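Putative O-acetylhomoserine (Thiol)-lyase (Campylobacter jejuni, PDB 4OC9) probably makes homocysteine from O-acetylhomoserine and sulfide, as a pyridoxal-phosphate enzyme of the trans-sulfuration family. Local coordinates at the interface of chains A and B and the interface of chains A and C. Residues are numbered along the deposited sequence; one frame, centred on the assembly and turned at random. Chains: chain A/B/C, Putative O-acetylhomoserine (Thiol)-lyase.

Contact 1: the interface of chains A and B. Residues chain A 20-22; chain B 28, 32-33, 52, 60.
A:Ser22 and B:Tyr33 form an antiparallel beta bridge between two loop segments, and A:Arg21 just before it has a positive phi of 57°. A:Gln20 hides the largest area here, 93 Å². Its CG stands beside the backbone N and the chain bends at chi2 (-60°), which brings the amide oxygen round to the side of the residue's own carbonyl. The ND2 amide nitrogen of B:Asn52 then bonds to both oxygens, 3.0 Å from A:Gln20 O and 3.0 Å from A:Gln20 OE1. Each bond lies in the carbonyl plane, on a lone pair. The two side-chain amides are turned 42° against each other. The CG methylene of A:Gln20 meets the phenol end of B:Tyr28, 3.7 Å from CZ of that ring. B:Pro60 passes the amide in the opposite direction, with its CB 3.8 Å from A:Gln20 CD. Within chain B, the proline CG lies over the rim of one face of B:Tyr28. The hydroxyl OG of A:Ser22 sits at the edge of the B:Tyr28 ring, in its plane. Behind the clamp, B:Asn52 CB lies against a face of B:Tyr33. The site docks the N-terminal loop of chain A on chain B and probably steadies the tetramer.

Contact 2: the interface of chains A and C. Residues chain A 89, 93, 266, 270; chain C 89, 119, 123.
This is an apolar patch of the two-fold A-C interface, where helices 84-93 and 257-270 of chain A meet helices 84-93 and 110-119 and the 3-10 turn 120-123 of chain C; in this enzyme family such a close pair is the catalytic dimer within the tetramer. A:Leu270, at the end of helix 257-270, is the central wedge. The CD2 methyl of A:Leu270 sits over the middle of the C:Phe89 ring, 3.5 Å from the centroid, in a CH-pi contact. The other A:Leu270 methyl, CD1, lies between C:Phe89 CZ and the in-plane edge of C:Phe123, 3.8 Å from C:Phe123 CZ. C:Phe123 also meets A:Ile93, with CE1 3.8 Å from the CG2 methyl. The benzo edge of A:Trp266 reaches C:Thr119, its CZ3 3.7 Å from the threonine methyl CG2. That methyl is anti to the backbone N of C:Thr119, which points it at the indole. A:Phe89 and C:Phe89 approach from opposite directions, 4.2 Å apart at their CZ atoms, as two-fold mates. A:Ile93 CD1 lies over the rim of a face of A:Trp266 and of A:Phe89, between the two rings. The patch gives the A-C dimer an apolar seam that probably contributes to the packing of the two subunits.

Contact 3: the interface of chains A and C. Residues chain A 205, 212-213, 367-368; chain C 31-32, 54.
A:Ser205 and C:Tyr54 meet through their hydroxyls beside the cofactor site of this trans-sulfuration enzyme. A:Ser205 directly precedes the lysine that carries pyridoxal phosphate, A:Lys206. In this family, the tyrosine corresponding to C:Tyr54 reaches the cofactor phosphate of the neighbouring subunit. A:Ser205 OG stands anti to its backbone N (chi1 -177°) and donates to the phenol OH of C:Tyr54 at 3.0 Å. The ring of C:Tyr54 crosses the side chain of A:Asn368 at about a right angle, with ring and amide planes 49° apart. CD1 of the C:Tyr54 ring lies 3.4 Å from the carbonyl O of A:Ala367. A:Asn368 faces C:Thr31 crosswise as well, and a water links the groups. Water 2 bonds to both OG and the backbone O of A:Ser205. Water 2 also reaches A:Asn368 OD1 at 2.8 Å and the hydroxyl OG1 of C:Thr31 at 2.8 Å. This would restrain the asparagine amide and the threonine hydroxyl together. C:Thr31 N donates to A:Gly212 O at 2.9 Å, approaching from above the carbonyl plane, 39° out of it. The hydroxyl of C:Thr31 adds a weak bond to the same oxygen. Water 1 also bonds to A:Gly212 O and to C:Ala32 N at 2.9 Å, bridging the two chains. Next to it, C:Ala32 CB packs against A:Asn368 CB at 3.6 Å.

Contact 4: the interface of chains A and B. Residues chain A 17, 21, 23; chain B 34-35.
A:Arg21 grips B:Asn34 side-on with two guanidinium nitrogens. A:Arg21 NE donates to the backbone O of B:Asn34 at 2.7 Å, in a nearly straight bond. That oxygen lies close to the guanidinium plane, while the donor is tilted slightly from the carbonyl plane. A:Arg21 NH2 reaches the side-chain oxygen OD1 of B:Asn34 at 2.8 Å. This second bond is bent and comes from above the amide plane, off the lone pairs, so it is probably the weaker of the pair. The guanidinium and amide planes are 44° apart. In the other direction, B:Asn34 N donates to A:Arg21 O at 2.9 Å, almost in line with the carbonyl bond. The asparagine is therefore held by its backbone N, its backbone O and its side chain, all by one arginine. The arginine chain is extended at chi2 and bends at chi3 (63°), which turns the guanidinium back toward B:Asn34. CG of B:Asn34 lies anti to the backbone N (chi1 -177°), and this carries OD1 to NH2. Farther out, A:Phe17 has CB toward one face of the guanidinium, and its ring has OD1 of B:Asn34 over a face near the rim. That phenylalanine is poorly ordered, so its part is uncertain. A:Ile23 CG1 flanks the backbone N of B:Asn34 at 3.8 Å. The site locks the N-terminal loop of chain A to a loop of chain B and probably strengthens the tetramer.

Contact 1: the interface of chains A and B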
# COMPACT_ATOMS: atom_id res chain seq x y z
N GLN A 20 2.76 -6.13 19.35
CA GLN A 20 1.36 -5.74 19.13
C GLN A 20 0.40 -6.90 18.95
O GLN A 20 -0.82 -6.72 19.04
CB GLN A 20 1.28 -4.83 17.90
CG GLN A 20 2.18 -3.61 17.98
CD GLN A 20 1.86 -2.72 19.16
OE1 GLN A 20 0.71 -2.63 19.60
NE2 GLN A 20 2.86 -2.04 19.66
N ARG A 21 0.94 -8.06 18.65
CA ARG A 21 0.15 -9.25 18.47
C ARG A 21 -0.96 -9.17 17.40
O ARG A 21 -2.08 -9.66 17.59
CB ARG A 21 -0.39 -9.75 19.82
CG ARG A 21 0.74 -10.06 20.80
CD ARG A 21 0.27 -10.77 22.05
NE ARG A 21 -0.29 -12.07 21.71
CZ ARG A 21 0.41 -13.19 21.55
NH1 ARG A 21 1.72 -13.19 21.67
NH2 ARG A 21 -0.22 -14.32 21.24
N SER A 22 -0.62 -8.53 16.28
CA SER A 22 -1.56 -8.41 15.18
C SER A 22 -1.66 -9.79 14.55
O SER A 22 -0.63 -10.46 14.35
CB SER A 22 -1.06 -7.40 14.16
OG SER A 22 0.21 -7.76 13.66
N TYR B 28 0.15 -1.66 10.20
CA TYR B 28 -0.65 -2.75 10.72
C TYR B 28 -1.98 -2.87 9.97
O TYR B 28 -3.01 -2.44 10.46
CB TYR B 28 -0.85 -2.61 12.24
CG TYR B 28 0.44 -2.78 13.03
CD1 TYR B 28 0.85 -4.04 13.42
CD2 TYR B 28 1.25 -1.71 13.35
CE1 TYR B 28 2.05 -4.24 14.08
CE2 TYR B 28 2.45 -1.90 14.04
CZ TYR B 28 2.83 -3.17 14.41
OH TYR B 28 4.00 -3.38 15.11
N ALA B 32 -7.76 -7.39 13.88
CA ALA B 32 -7.79 -8.04 15.19
C ALA B 32 -6.45 -8.44 15.75
O ALA B 32 -5.44 -8.50 15.04
CB ALA B 32 -8.72 -9.23 15.16
N TYR B 33 -6.47 -8.72 17.04
CA TYR B 33 -5.25 -9.07 17.79
C TYR B 33 -5.40 -10.35 18.61
O TYR B 33 -6.47 -10.66 19.12
CB TYR B 33 -4.92 -7.85 18.69
CG TYR B 33 -4.87 -6.61 17.84
CD1 TYR B 33 -6.04 -5.86 17.58
CD2 TYR B 33 -3.68 -6.19 17.23
CE1 TYR B 33 -6.01 -4.73 16.77
CE2 TYR B 33 -3.64 -5.04 16.44
CZ TYR B 33 -4.80 -4.32 16.19
OH TYR B 33 -4.76 -3.21 15.39
N ASN B 52 -4.56 -3.42 22.80
CA ASN B 52 -5.19 -3.74 21.54
C ASN B 52 -6.34 -4.68 21.68
O ASN B 52 -6.25 -5.68 22.38
CB ASN B 52 -4.18 -4.38 20.58
CG ASN B 52 -3.04 -3.47 20.25
OD1 ASN B 52 -3.12 -2.26 20.46
ND2 ASN B 52 -1.98 -4.03 19.75
N PRO B 60 -2.19 0.24 16.42
CA PRO B 60 -0.87 0.74 16.73
C PRO B 60 -0.29 1.79 15.75
O PRO B 60 0.39 2.73 16.21
CB PRO B 60 0.01 -0.51 16.74
CG PRO B 60 -0.91 -1.66 16.81
CD PRO B 60 -2.18 -1.21 16.14

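Contact 2: the interface of chains A and C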
# COMPACT_ATOMS: atom_id res chain seq x y z
N PHE A 89 16.69 -16.31 -12.94
CA PHE A 89 18.03 -15.75 -13.12
C PHE A 89 18.94 -16.04 -11.91
O PHE A 89 20.03 -16.61 -12.06
CB PHE A 89 17.91 -14.26 -13.48
CG PHE A 89 19.19 -13.50 -13.41
CD1 PHE A 89 20.28 -13.86 -14.18
CD2 PHE A 89 19.27 -12.32 -12.67
CE1 PHE A 89 21.46 -13.13 -14.13
CE2 PHE A 89 20.42 -11.58 -12.63
CZ PHE A 89 21.53 -11.99 -13.36
N ILE A 93 22.48 -18.33 -11.96
CA ILE A 93 23.75 -17.71 -11.64
C ILE A 93 24.28 -18.13 -10.29
O ILE A 93 25.47 -18.02 -10.05
CB ILE A 93 23.75 -16.18 -11.73
CG1 ILE A 93 22.79 -15.60 -10.69
CG2 ILE A 93 23.42 -15.75 -13.14
CD1 ILE A 93 22.70 -14.08 -10.70
N TRP A 266 23.76 -12.26 -4.51
CA TRP A 266 22.85 -11.81 -5.57
C TRP A 266 21.86 -10.70 -5.18
O TRP A 266 21.64 -9.79 -5.95
CB TRP A 266 22.18 -13.01 -6.20
CG TRP A 266 23.21 -14.08 -6.59
CD1 TRP A 266 23.31 -15.35 -6.08
CD2 TRP A 266 24.36 -13.91 -7.43
NE1 TRP A 266 24.39 -15.99 -6.60
CE2 TRP A 266 25.06 -15.13 -7.43
CE3 TRP A 266 24.86 -12.85 -8.18
CZ2 TRP A 266 26.21 -15.33 -8.16
CZ3 TRP A 266 26.01 -13.05 -8.93
CH2 TRP A 266 26.67 -14.28 -8.91
N LEU A 270 23.14 -7.46 -6.82
CA LEU A 270 22.34 -7.26 -8.04
C LEU A 270 21.01 -6.54 -7.70
O LEU A 270 20.38 -5.89 -8.55
CB LEU A 270 22.13 -8.56 -8.83
CG LEU A 270 23.26 -9.43 -9.40
CD1 LEU A 270 23.10 -10.45 -10.58
CD2 LEU A 270 24.17 -8.35 -9.86
N PHE C 89 23.94 -2.03 -11.56
CA PHE C 89 24.13 -3.28 -12.30
C PHE C 89 23.62 -3.16 -13.75
O PHE C 89 24.36 -3.42 -14.70
CB PHE C 89 23.53 -4.42 -11.50
CG PHE C 89 23.40 -5.69 -12.25
CD1 PHE C 89 24.49 -6.29 -12.80
CD2 PHE C 89 22.17 -6.35 -12.28
CE1 PHE C 89 24.36 -7.50 -13.48
CE2 PHE C 89 22.02 -7.55 -12.92
CZ PHE C 89 23.13 -8.14 -13.53
N THR C 119 31.64 -9.22 -7.85
CA THR C 119 30.48 -9.86 -8.47
C THR C 119 30.43 -9.88 -9.99
O THR C 119 30.10 -10.92 -10.58
CB THR C 119 29.21 -9.27 -7.92
OG1 THR C 119 29.25 -9.37 -6.51
CG2 THR C 119 28.00 -10.02 -8.47
N PHE C 123 30.51 -12.76 -14.41
CA PHE C 123 29.93 -12.62 -15.73
C PHE C 123 31.00 -12.26 -16.78
O PHE C 123 30.66 -11.83 -17.89
CB PHE C 123 28.79 -11.60 -15.74
CG PHE C 123 27.76 -11.80 -14.64
CD1 PHE C 123 27.28 -13.05 -14.32
CD2 PHE C 123 27.14 -10.69 -14.07
CE1 PHE C 123 26.32 -13.22 -13.33
CE2 PHE C 123 26.16 -10.85 -13.09
CZ PHE C 123 25.74 -12.11 -12.72

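Contact 3: the interface of chains A and C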
# COMPACT_ATOMS: atom_id res chain seq x y z
N SER A 205 3.89 -14.09 -9.06
CA SER A 205 3.10 -13.14 -9.82
C SER A 205 1.83 -13.78 -10.41
O SER A 205 0.78 -13.14 -10.56
CB SER A 205 4.03 -12.57 -10.89
OG SER A 205 3.41 -11.58 -11.67
N GLY A 212 -3.61 -10.90 -10.36
CA GLY A 212 -2.91 -9.97 -11.24
C GLY A 212 -2.51 -8.65 -10.60
O GLY A 212 -2.41 -7.64 -11.28
N THR A 213 -2.21 -8.69 -9.30
CA THR A 213 -1.84 -7.48 -8.59
C THR A 213 -0.46 -7.37 -7.98
O THR A 213 -0.05 -6.30 -7.60
CB THR A 213 -2.83 -7.28 -7.43
OG1 THR A 213 -2.81 -8.44 -6.59
CG2 THR A 213 -4.21 -7.10 -7.97
N ALA A 367 -1.66 -10.44 -21.48
CA ALA A 367 -0.52 -11.31 -21.34
C ALA A 367 -0.14 -11.56 -19.90
O ALA A 367 0.73 -10.88 -19.34
CB ALA A 367 0.67 -10.72 -22.06
N ASN A 368 -0.79 -12.55 -19.31
CA ASN A 368 -0.55 -12.93 -17.93
C ASN A 368 -1.29 -14.22 -17.69
O ASN A 368 -1.96 -14.71 -18.59
CB ASN A 368 -1.16 -11.89 -17.00
CG ASN A 368 -0.88 -12.20 -15.53
OD1 ASN A 368 0.12 -12.87 -15.22
ND2 ASN A 368 -1.76 -11.76 -14.64
N THR C 31 -0.42 -6.12 -12.73
CA THR C 31 0.64 -6.72 -13.55
C THR C 31 0.35 -6.76 -15.01
O THR C 31 1.30 -6.71 -15.81
CB THR C 31 0.95 -8.16 -13.12
OG1 THR C 31 -0.25 -8.95 -13.10
CG2 THR C 31 1.53 -8.17 -11.72
N ALA C 32 -0.93 -6.83 -15.39
CA ALA C 32 -1.27 -6.93 -16.82
C ALA C 32 -2.27 -5.91 -17.29
O ALA C 32 -2.98 -5.31 -16.51
CB ALA C 32 -1.72 -8.33 -17.16
N TYR C 54 3.14 -5.55 -19.73
CA TYR C 54 3.25 -6.32 -18.51
C TYR C 54 4.15 -5.55 -17.58
O TYR C 54 5.22 -5.07 -17.99
CB TYR C 54 3.84 -7.68 -18.84
CG TYR C 54 3.90 -8.64 -17.67
CD1 TYR C 54 2.73 -9.23 -17.17
CD2 TYR C 54 5.11 -9.04 -17.14
CE1 TYR C 54 2.76 -10.14 -16.13
CE2 TYR C 54 5.15 -9.94 -16.09
CZ TYR C 54 3.97 -10.50 -15.60
OH TYR C 54 4.03 -11.40 -14.57
O HOH W 1 -3.36 -7.30 -13.90
O HOH W 2 0.93 -11.49 -12.94

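Contact 4: the interface of chains A and B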
# COMPACT_ATOMS: atom_id res chain seq x y z
N PHE A 17 3.90 -13.30 16.05
CA PHE A 17 3.22 -12.12 16.62
C PHE A 17 4.25 -11.26 17.33
O PHE A 17 4.89 -11.70 18.28
CB PHE A 17 2.11 -12.50 17.62
CG PHE A 17 1.14 -13.50 17.09
CD1 PHE A 17 0.21 -13.15 16.14
CD2 PHE A 17 1.13 -14.80 17.58
CE1 PHE A 17 -0.67 -14.08 15.63
CE2 PHE A 17 0.24 -15.74 17.08
CZ PHE A 17 -0.66 -15.38 16.11
N ARG A 21 0.94 -8.06 18.65
CA ARG A 21 0.15 -9.25 18.47
C ARG A 21 -0.96 -9.17 17.40
O ARG A 21 -2.08 -9.66 17.59
CB ARG A 21 -0.39 -9.75 19.82
CG ARG A 21 0.74 -10.06 20.80
CD ARG A 21 0.27 -10.77 22.05
NE ARG A 21 -0.29 -12.07 21.71
CZ ARG A 21 0.41 -13.19 21.55
NH1 ARG A 21 1.72 -13.19 21.67
NH2 ARG A 21 -0.22 -14.32 21.24
N ILE A 23 -2.87 -10.23 14.24
CA ILE A 23 -3.08 -11.55 13.61
C ILE A 23 -2.52 -11.56 12.20
O ILE A 23 -1.92 -12.54 11.76
CB ILE A 23 -4.54 -11.95 13.61
CG1 ILE A 23 -4.97 -12.13 15.06
CG2 ILE A 23 -4.73 -13.26 12.88
CD1 ILE A 23 -6.44 -12.39 15.24
N ASN B 34 -4.30 -11.09 18.71
CA ASN B 34 -4.30 -12.34 19.44
C ASN B 34 -4.03 -12.09 20.92
O ASN B 34 -2.91 -11.77 21.31
CB ASN B 34 -3.22 -13.23 18.86
CG ASN B 34 -3.16 -14.61 19.49
OD1 ASN B 34 -2.14 -15.26 19.41
ND2 ASN B 34 -4.24 -15.07 20.10
N PHE B 35 -5.07 -12.19 21.73
CA PHE B 35 -4.91 -11.97 23.18
C PHE B 35 -4.10 -13.14 23.68
O PHE B 35 -4.28 -14.26 23.21
CB PHE B 35 -6.25 -11.94 23.90
CG PHE B 35 -7.20 -10.94 23.33
CD1 PHE B 35 -6.99 -9.59 23.53
CD2 PHE B 35 -8.33 -11.35 22.65
CE1 PHE B 35 -7.87 -8.65 23.03
CE2 PHE B 35 -9.21 -10.42 22.16
CZ PHE B 35 -8.98 -9.07 22.33

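Contact 1 and contact 4 are one continuous patch of the A-B interface: their C-alpha centres lie about 6 Å apart and they share A:Arg21. Contact 2 and contact 3 belong to the A-C interface, about 25 Å apart between C-alpha centres. The C-alpha centre of contact 1 lies about 32 Å from that of contact 3 and about 39 Å from that of contact 2. Chain A thus meets chains B and C through separate surfaces. The A-C pair joins around the cofactor, while the N-terminal loop reaches chain B. This fits a tetramer built from two catalytic dimers.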